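Local coordinates for protein ribonucleoside-diphosphate reductase (Pseudomonas aeruginosa, PDB 5IM3) that probably reduces ribonucleoside diphosphates to the deoxyribonucleotide precursors of DNA, under allosteric control by nucleotides such as dATP, at residues M324-A327 and M328-I332; Q424-V427 and P428-V432; G817-D820 and P821-N825. All blocks are in the same frame, centred on the assembly; numbering follows the deposited sequence.

Interaction 1 of 3, residues M324-A327 and M328-I332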
ATOM      1  N   MET A 324      46.017  30.286  26.092  1.00 49.36           N
ATOM      2  CA  MET A 324      46.858  31.476  26.094  1.00 53.34           C
ATOM      3  C   MET A 324      47.325  31.820  24.682  1.00 51.53           C
ATOM      4  O   MET A 324      47.444  33.001  24.337  1.00 52.64           O
ATOM      5  CB  MET A 324      48.051  31.269  27.032  1.00 54.26           C
ATOM      6  CG  MET A 324      48.976  32.472  27.163  1.00 56.59           C
ATOM      7  SD  MET A 324      48.153  33.949  27.802  1.00 58.90           S
ATOM      8  CE  MET A 324      47.942  33.502  29.524  1.00 58.79           C
ATOM      9  N   ARG A 325      47.586  30.808  23.848  1.00 52.34           N
ATOM     10  CA  ARG A 325      47.947  31.082  22.458  1.00 53.11           C
ATOM     11  C   ARG A 325      46.815  31.788  21.731  1.00 52.19           C
ATOM     12  O   ARG A 325      47.041  32.750  20.990  1.00 55.66           O
ATOM     13  CB  ARG A 325      48.307  29.795  21.714  1.00 53.28           C
ATOM     14  CG  ARG A 325      48.075  29.930  20.195  1.00 54.76           C
ATOM     15  CD  ARG A 325      48.633  28.785  19.393  1.00 53.58           C
ATOM     16  NE  ARG A 325      47.858  27.554  19.537  1.00 54.16           N
ATOM     17  CZ  ARG A 325      46.749  27.269  18.860  1.00 54.69           C
ATOM     18  NH1 ARG A 325      46.238  28.131  17.988  1.00 55.91           N
ATOM     19  NH2 ARG A 325      46.138  26.111  19.062  1.00 55.51           N
ATOM     20  N   VAL A 326      45.589  31.292  21.894  1.00 52.70           N
ATOM     21  CA  VAL A 326      44.453  31.906  21.212  1.00 52.09           C
ATOM     22  C   VAL A 326      44.279  33.339  21.691  1.00 51.52           C
ATOM     23  O   VAL A 326      44.068  34.259  20.890  1.00 50.44           O
ATOM     24  CB  VAL A 326      43.176  31.072  21.438  1.00 48.96           C
ATOM     25  CG1 VAL A 326      41.997  31.679  20.684  1.00 49.95           C
ATOM     26  CG2 VAL A 326      43.401  29.634  21.005  1.00 47.47           C
ATOM     27  N   ALA A 327      44.386  33.549  23.004  1.00 49.18           N
ATOM     28  CA  ALA A 327      44.272  34.889  23.562  1.00 50.68           C
ATOM     29  C   ALA A 327      45.349  35.804  22.996  1.00 49.68           C
ATOM     30  O   ALA A 327      45.069  36.940  22.600  1.00 50.27           O
ATOM     31  CB  ALA A 327      44.363  34.824  25.086  1.00 51.42           C
ATOM     32  N   MET A 328      46.594  35.321  22.951  1.00 52.31           N
ATOM     33  CA  MET A 328      47.683  36.117  22.393  1.00 53.85           C
ATOM     34  C   MET A 328      47.428  36.429  20.925  1.00 52.68           C
ATOM     35  O   MET A 328      47.562  37.578  20.487  1.00 51.82           O
ATOM     36  CB  MET A 328      49.013  35.378  22.564  1.00 55.26           C
ATOM     37  CG  MET A 328      49.516  35.286  24.009  1.00 56.52           C
ATOM     38  SD  MET A 328      50.844  34.078  24.227  1.00 55.23           S
ATOM     39  CE  MET A 328      52.225  34.930  23.474  1.00 56.05           C
ATOM     40  N   GLY A 329      47.054  35.412  20.145  1.00 51.83           N
ATOM     41  CA  GLY A 329      46.786  35.628  18.733  1.00 51.49           C
ATOM     42  C   GLY A 329      45.711  36.666  18.490  1.00 50.98           C
ATOM     43  O   GLY A 329      45.774  37.412  17.510  1.00 54.01           O
ATOM     44  N   LEU A 330      44.719  36.736  19.374  1.00 51.25           N
ATOM     45  CA  LEU A 330      43.665  37.733  19.260  1.00 51.85           C
ATOM     46  C   LEU A 330      44.083  39.107  19.764  1.00 52.87           C
ATOM     47  O   LEU A 330      43.342  40.072  19.544  1.00 51.21           O
ATOM     48  CB  LEU A 330      42.423  37.262  20.025  1.00 52.32           C
ATOM     49  CG  LEU A 330      41.699  36.052  19.422  1.00 53.32           C
ATOM     50  CD1 LEU A 330      40.563  35.609  20.333  1.00 52.81           C
ATOM     51  CD2 LEU A 330      41.177  36.368  18.023  1.00 51.04           C
ATOM     52  N   ALA A 331      45.243  39.224  20.415  1.00 53.39           N
ATOM     53  CA  ALA A 331      45.697  40.488  20.980  1.00 52.16           C
ATOM     54  C   ALA A 331      47.002  40.993  20.371  1.00 54.38           C
ATOM     55  O   ALA A 331      47.610  41.918  20.927  1.00 55.37           O
ATOM     56  CB  ALA A 331      45.858  40.353  22.498  1.00 55.52           C
ATOM     57  N   ILE A 332      47.452  40.430  19.247  1.00 60.90           N
ATOM     58  CA  ILE A 332      48.728  40.838  18.668  1.00 65.16           C
ATOM     59  C   ILE A 332      48.734  42.282  18.186  1.00 65.48           C
ATOM     60  O   ILE A 332      49.793  42.789  17.812  1.00 69.58           O
ATOM     61  CB  ILE A 332      49.138  39.927  17.487  1.00 66.44           C
ATOM     62  CG1 ILE A 332      48.030  39.871  16.436  1.00 68.99           C
ATOM     63  CG2 ILE A 332      49.482  38.538  17.971  1.00 67.42           C
ATOM     64  CD1 ILE A 332      48.473  39.232  15.135  1.00 70.83           C
TER

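Interaction 2 of 3, residues Q424-V427 and P428-V432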
ATOM      1  N   GLN A 424      19.378  27.170 -20.121  1.00 52.26           N
ATOM      2  CA  GLN A 424      18.864  26.000 -19.427  1.00 49.78           C
ATOM      3  C   GLN A 424      18.685  26.241 -17.937  1.00 46.97           C
ATOM      4  O   GLN A 424      18.337  25.308 -17.207  1.00 45.52           O
ATOM      5  CB  GLN A 424      19.793  24.804 -19.655  1.00 50.38           C
ATOM      6  CG  GLN A 424      19.916  24.411 -21.117  1.00 53.92           C
ATOM      7  CD  GLN A 424      18.563  24.220 -21.776  1.00 58.57           C
ATOM      8  OE1 GLN A 424      17.722  23.466 -21.285  1.00 57.70           O
ATOM      9  NE2 GLN A 424      18.339  24.922 -22.885  1.00 63.47           N
ATOM     10  N   GLY A 425      18.915  27.463 -17.471  1.00 45.59           N
ATOM     11  CA  GLY A 425      18.663  27.803 -16.093  1.00 42.10           C
ATOM     12  C   GLY A 425      19.858  27.581 -15.193  1.00 41.93           C
ATOM     13  O   GLY A 425      20.994  27.363 -15.625  1.00 43.36           O
ATOM     14  N   VAL A 426      19.573  27.624 -13.891  1.00 43.34           N
ATOM     15  CA  VAL A 426      20.638  27.668 -12.897  1.00 45.43           C
ATOM     16  C   VAL A 426      21.188  26.280 -12.594  1.00 43.77           C
ATOM     17  O   VAL A 426      22.337  26.151 -12.161  1.00 43.15           O
ATOM     18  CB  VAL A 426      20.132  28.353 -11.614  1.00 45.44           C
ATOM     19  CG1 VAL A 426      19.634  29.757 -11.924  1.00 46.16           C
ATOM     20  CG2 VAL A 426      19.023  27.530 -10.954  1.00 44.24           C
ATOM     21  N   VAL A 427      20.394  25.226 -12.800  1.00 40.66           N
ATOM     22  CA  VAL A 427      20.787  23.902 -12.309  1.00 39.21           C
ATOM     23  C   VAL A 427      22.076  23.406 -12.951  1.00 38.30           C
ATOM     24  O   VAL A 427      22.923  22.857 -12.233  1.00 41.33           O
ATOM     25  CB  VAL A 427      19.616  22.919 -12.445  1.00 37.58           C
ATOM     26  CG1 VAL A 427      20.060  21.494 -12.151  1.00 35.56           C
ATOM     27  CG2 VAL A 427      18.514  23.319 -11.475  1.00 35.34           C
ATOM     28  N   PRO A 428      22.307  23.554 -14.258  1.00 38.28           N
ATOM     29  CA  PRO A 428      23.600  23.108 -14.803  1.00 40.08           C
ATOM     30  C   PRO A 428      24.793  23.805 -14.174  1.00 40.09           C
ATOM     31  O   PRO A 428      25.872  23.207 -14.074  1.00 41.68           O
ATOM     32  CB  PRO A 428      23.486  23.433 -16.296  1.00 42.34           C
ATOM     33  CG  PRO A 428      22.049  23.411 -16.573  1.00 42.79           C
ATOM     34  CD  PRO A 428      21.378  23.947 -15.330  1.00 44.51           C
ATOM     35  N   PHE A 429      24.632  25.063 -13.759  1.00 39.40           N
ATOM     36  CA  PHE A 429      25.690  25.743 -13.027  1.00 35.91           C
ATOM     37  C   PHE A 429      25.799  25.234 -11.590  1.00 37.70           C
ATOM     38  O   PHE A 429      26.901  25.084 -11.058  1.00 34.50           O
ATOM     39  CB  PHE A 429      25.451  27.247 -13.069  1.00 35.40           C
ATOM     40  CG  PHE A 429      25.541  27.823 -14.453  1.00 38.19           C
ATOM     41  CD1 PHE A 429      26.688  27.665 -15.197  1.00 37.49           C
ATOM     42  CD2 PHE A 429      24.479  28.505 -15.012  1.00 39.54           C
ATOM     43  CE1 PHE A 429      26.784  28.179 -16.469  1.00 40.25           C
ATOM     44  CE2 PHE A 429      24.569  29.023 -16.289  1.00 39.58           C
ATOM     45  CZ  PHE A 429      25.722  28.862 -17.016  1.00 41.20           C
ATOM     46  N   LEU A 430      24.665  24.952 -10.948  1.00 40.88           N
ATOM     47  CA  LEU A 430      24.728  24.384  -9.606  1.00 41.21           C
ATOM     48  C   LEU A 430      25.439  23.045  -9.607  1.00 43.95           C
ATOM     49  O   LEU A 430      26.075  22.677  -8.619  1.00 51.11           O
ATOM     50  CB  LEU A 430      23.325  24.239  -9.022  1.00 39.36           C
ATOM     51  CG  LEU A 430      22.646  25.577  -8.747  1.00 39.22           C
ATOM     52  CD1 LEU A 430      21.218  25.353  -8.276  1.00 41.97           C
ATOM     53  CD2 LEU A 430      23.432  26.373  -7.715  1.00 39.84           C
ATOM     54  N   LYS A 431      25.363  22.314 -10.718  1.00 43.75           N
ATOM     55  CA  LYS A 431      26.122  21.080 -10.831  1.00 45.93           C
ATOM     56  C   LYS A 431      27.621  21.351 -10.787  1.00 43.53           C
ATOM     57  O   LYS A 431      28.386  20.560 -10.232  1.00 43.33           O
ATOM     58  CB  LYS A 431      25.742  20.351 -12.117  1.00 50.11           C
ATOM     59  CG  LYS A 431      26.572  19.105 -12.373  1.00 55.28           C
ATOM     60  CD  LYS A 431      26.189  17.981 -11.419  1.00 59.60           C
ATOM     61  CE  LYS A 431      24.861  17.364 -11.821  1.00 58.60           C
ATOM     62  NZ  LYS A 431      24.627  16.091 -11.102  1.00 60.99           N
ATOM     63  N   VAL A 432      28.056  22.457 -11.395  1.00 41.12           N
ATOM     64  CA  VAL A 432      29.461  22.843 -11.305  1.00 40.70           C
ATOM     65  C   VAL A 432      29.822  23.181  -9.861  1.00 40.71           C
ATOM     66  O   VAL A 432      30.884  22.804  -9.368  1.00 41.79           O
ATOM     67  CB  VAL A 432      29.753  24.020 -12.251  1.00 39.70           C
ATOM     68  CG1 VAL A 432      31.214  24.444 -12.150  1.00 39.86           C
ATOM     69  CG2 VAL A 432      29.401  23.642 -13.697  1.00 44.37           C
TER

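Interaction 3 of 3, residues G817-D820 and P821-N825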
ATOM      1  N   GLY A 817      16.020  10.386  45.412  1.00 80.90           N
ATOM      2  CA  GLY A 817      16.348   9.031  45.807  1.00 80.48           C
ATOM      3  C   GLY A 817      16.011   7.990  44.766  1.00 80.25           C
ATOM      4  O   GLY A 817      15.815   6.821  45.113  1.00 80.30           O
ATOM      5  N   LEU A 818      15.941   8.382  43.491  1.00 82.79           N
ATOM      6  CA  LEU A 818      15.524   7.502  42.406  1.00 81.79           C
ATOM      7  C   LEU A 818      16.679   7.112  41.488  1.00 78.85           C
ATOM      8  O   LEU A 818      16.445   6.703  40.346  1.00 76.26           O
ATOM      9  CB  LEU A 818      14.414   8.164  41.585  1.00 80.91           C
ATOM     10  CG  LEU A 818      13.084   8.454  42.290  1.00 84.47           C
ATOM     11  CD1 LEU A 818      12.192   9.310  41.396  1.00 83.31           C
ATOM     12  CD2 LEU A 818      12.375   7.165  42.673  1.00 85.33           C
ATOM     13  N   TRP A 819      17.920   7.232  41.955  1.00 76.23           N
ATOM     14  CA  TRP A 819      19.090   6.841  41.173  1.00 74.65           C
ATOM     15  C   TRP A 819      19.618   5.522  41.726  1.00 77.18           C
ATOM     16  O   TRP A 819      20.219   5.486  42.805  1.00 78.97           O
ATOM     17  CB  TRP A 819      20.162   7.928  41.210  1.00 75.11           C
ATOM     18  CG  TRP A 819      21.343   7.635  40.323  1.00 73.65           C
ATOM     19  CD1 TRP A 819      22.635   7.444  40.718  1.00 73.63           C
ATOM     20  CD2 TRP A 819      21.335   7.489  38.894  1.00 69.52           C
ATOM     21  NE1 TRP A 819      23.433   7.195  39.627  1.00 71.33           N
ATOM     22  CE2 TRP A 819      22.660   7.217  38.496  1.00 69.60           C
ATOM     23  CE3 TRP A 819      20.339   7.567  37.914  1.00 68.04           C
ATOM     24  CZ2 TRP A 819      23.014   7.022  37.161  1.00 66.99           C
ATOM     25  CZ3 TRP A 819      20.696   7.373  36.587  1.00 66.46           C
ATOM     26  CH2 TRP A 819      22.021   7.104  36.225  1.00 64.42           C
ATOM     27  N   ASP A 820      19.391   4.442  40.985  1.00 79.12           N
ATOM     28  CA  ASP A 820      19.760   3.104  41.424  1.00 78.58           C
ATOM     29  C   ASP A 820      19.896   2.223  40.190  1.00 75.22           C
ATOM     30  O   ASP A 820      19.564   2.649  39.075  1.00 72.95           O
ATOM     31  CB  ASP A 820      18.724   2.531  42.408  1.00 80.75           C
ATOM     32  CG  ASP A 820      17.296   2.819  41.991  1.00 80.51           C
ATOM     33  OD1 ASP A 820      16.969   2.637  40.801  1.00 78.50           O
ATOM     34  OD2 ASP A 820      16.500   3.225  42.862  1.00 83.66           O
ATOM     35  N   PRO A 821      20.404   0.997  40.348  1.00 71.61           N
ATOM     36  CA  PRO A 821      20.597   0.130  39.172  1.00 70.65           C
ATOM     37  C   PRO A 821      19.353  -0.081  38.322  1.00 69.83           C
ATOM     38  O   PRO A 821      19.463  -0.078  37.088  1.00 70.17           O
ATOM     39  CB  PRO A 821      21.088  -1.180  39.798  1.00 73.34           C
ATOM     40  CG  PRO A 821      21.827  -0.742  41.007  1.00 75.67           C
ATOM     41  CD  PRO A 821      21.080   0.453  41.541  1.00 74.99           C
ATOM     42  N   VAL A 822      18.176  -0.267  38.925  1.00 64.69           N
ATOM     43  CA  VAL A 822      16.985  -0.523  38.116  1.00 64.49           C
ATOM     44  C   VAL A 822      16.652   0.694  37.262  1.00 62.71           C
ATOM     45  O   VAL A 822      16.246   0.561  36.102  1.00 61.40           O
ATOM     46  CB  VAL A 822      15.795  -0.940  39.003  1.00 66.70           C
ATOM     47  CG1 VAL A 822      16.110  -2.227  39.756  1.00 69.00           C
ATOM     48  CG2 VAL A 822      15.423   0.166  39.971  1.00 68.56           C
ATOM     49  N   MET A 823      16.824   1.900  37.813  1.00 64.41           N
ATOM     50  CA  MET A 823      16.596   3.108  37.028  1.00 63.18           C
ATOM     51  C   MET A 823      17.529   3.160  35.826  1.00 62.01           C
ATOM     52  O   MET A 823      17.116   3.542  34.726  1.00 59.55           O
ATOM     53  CB  MET A 823      16.783   4.346  37.906  1.00 63.33           C
ATOM     54  CG  MET A 823      16.623   5.671  37.169  1.00 61.92           C
ATOM     55  SD  MET A 823      14.988   5.899  36.438  1.00 63.76           S
ATOM     56  CE  MET A 823      13.953   5.937  37.904  1.00 65.40           C
ATOM     57  N   VAL A 824      18.794   2.778  36.018  1.00 65.11           N
ATOM     58  CA  VAL A 824      19.739   2.749  34.905  1.00 63.90           C
ATOM     59  C   VAL A 824      19.288   1.748  33.851  1.00 63.19           C
ATOM     60  O   VAL A 824      19.353   2.020  32.648  1.00 61.85           O
ATOM     61  CB  VAL A 824      21.155   2.426  35.420  1.00 65.75           C
ATOM     62  CG1 VAL A 824      22.124   2.212  34.258  1.00 63.98           C
ATOM     63  CG2 VAL A 824      21.649   3.539  36.331  1.00 65.38           C
ATOM     64  N   ASN A 825      18.836   0.568  34.285  1.00 65.72           N
ATOM     65  CA  ASN A 825      18.382  -0.445  33.341  1.00 67.24           C
ATOM     66  C   ASN A 825      17.129  -0.001  32.600  1.00 65.71           C
ATOM     67  O   ASN A 825      16.916  -0.402  31.450  1.00 66.80           O
ATOM     68  CB  ASN A 825      18.127  -1.763  34.072  1.00 69.24           C
ATOM     69  CG  ASN A 825      17.780  -2.894  33.128  1.00 69.84           C
ATOM     70  OD1 ASN A 825      18.657  -3.473  32.488  1.00 69.51           O
ATOM     71  ND2 ASN A 825      16.494  -3.226  33.046  1.00 72.84           N
TER

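Interaction 1 of 3, residues M324-A327 and M328-I332
Between M324 and M328 the flat groups that meet are peptide units. M324 O accepts from M328 N at 2.8 Å, and the M328 side chain passes close to the same oxygen, with its CG 3.1 Å from M324 O. The next two carbonyls do the same: R325 O receives G329 N at 2.8 Å, and V326 O receives L330 N at 3.0 Å, with L330 CG resting beside that oxygen. These i to i+4 bonds form the turns of helix 319-330, part of the all-alpha domain. On one flank M328 SD lies 3.8 Å from M324 CG, the two thioether chains meeting at a slant. On another, V326 CG1 and L330 CD1 run side by side at 4.2 Å; V326 puts CG1 opposite its own N (chi1 -178°), on the carbonyl side and therefore facing the next turn. M633 and V637 of helix 620-640 pack on L330, and Y345 of helix 337-349 touches M324. The remaining flat group, the R325 guanidinium, leaves this helical turn for a salt bridge from NE to E317 and a hydrogen bond from NH1 to A363 O.

Interaction 2 of 3, residues Q424-V427 and P428-V432
V426 and V427 pass their carbonyls forward to L430 and K431 as the chain leaves a loop and enters helix 427-440. L430 N binds V426 O at 2.9 Å and K431 N binds V427 O at 2.9 Å, the first i to i+4 bonds of the helix. P428 sits in the first turn, where its lack of an N-H costs no helical bond. Just ahead, G425 takes a positive phi (90°), a conformation that suits glycine, and the carbonyls of G425 and V426 come to lie beside the F429 side chain.

Among the side chains, V426 CG2 meets L430 CD1 at 4.1 Å, the two side chains lying side by side and pointing the same way; F464 of helix 461-465 adds to this apolar patch by touching L430. The P428 ring packs beside its neighbours, its CD 3.5 Å from V427 CB and its CG 4.1 Å from Q424 CB. In F429, CG lies on the side of the backbone N (chi1 -65°), which carries the ring back toward the loop, so that its CD2 is 3.7 Å from G425 O and F429 CB is 3.4 Å from V426 O. L382, I385 and Y386 of helix 382-395 pack against the aromatic group, and A439 of the second subunit touches both F429 and P428. F429 also touches the bound dATP, which places this helix start in the nucleotide pocket at the subunit interface, the substrate-specificity site of class I ribonucleotide reductases.

Interaction 3 of 3, residues G817-D820 and P821-N825
A methyl of V824 rides on the indole of W819. V824 CG2 sits 4.0 Å from the centroid of the six-membered ring of W819, 25° off its normal and displaced toward the rim, a CH-pi contact over one face. M823 fills the neighbouring hollow between the indole and the L818 backbone. Its CG comes to 4.2 Å from W819 CE3, and the same M823 CG lies 3.3 Å from L818 O. From there the M823 chain bends at both following torsions and curls round that oxygen until its CE reaches 4.3 Å from L818 CB. L813 of helix 807-815 touches both W819 and M823, closing this apolar cluster against the preceding helix.

The turn joins two helices: G817, with positive phi, ends helix 807-815 in a Schellman motif, and D820 is the N-cap of helix 821-829. D820 folds CG in between its own N and carbonyl carbon (chi1 42°), bringing OD1 to 3.1 Å from M823 N, a capping bond that meets the oxygen nearly along its C-O axis. The main-chain D820 O takes V824 N at 3.2 Å. One methyl of V822 presses against the carboxylate, V822 CG2 lying 3.0 Å from D820 OD1, a tight fit. The other carboxylate oxygen, D820 OD2, forms a salt bridge with R839, whose positive charge would probably favour the ionised acid, as would the helix N-terminus. W819 NE1 donates to R215 O, which, with the V824 methyl on one face, would limit rotation of the indole. P821 and N825 also touch L58 of the third subunit, and V822 touches its T54; T54 and L58 both lie in the first of that subunit's two ATP cones.

The three contacts come one after another along the chain and do not touch. Interaction 1 belongs to the all-alpha domain, whereas interactions 2 and 3 both fall within the barrel domain; even so, the latter two are the farthest apart, with centres about 57 Å from each other and on opposite sides of the chain's centre. Interaction 1 lies about 43 Å from interaction 2 and 46 Å from interaction 3, centre to centre. It is internal packing, touched by no other chain. Helix 427-440 meets the second subunit and helix 821-829 the first ATP cone of the third, so two different faces of one chain serve the four-chain assembly.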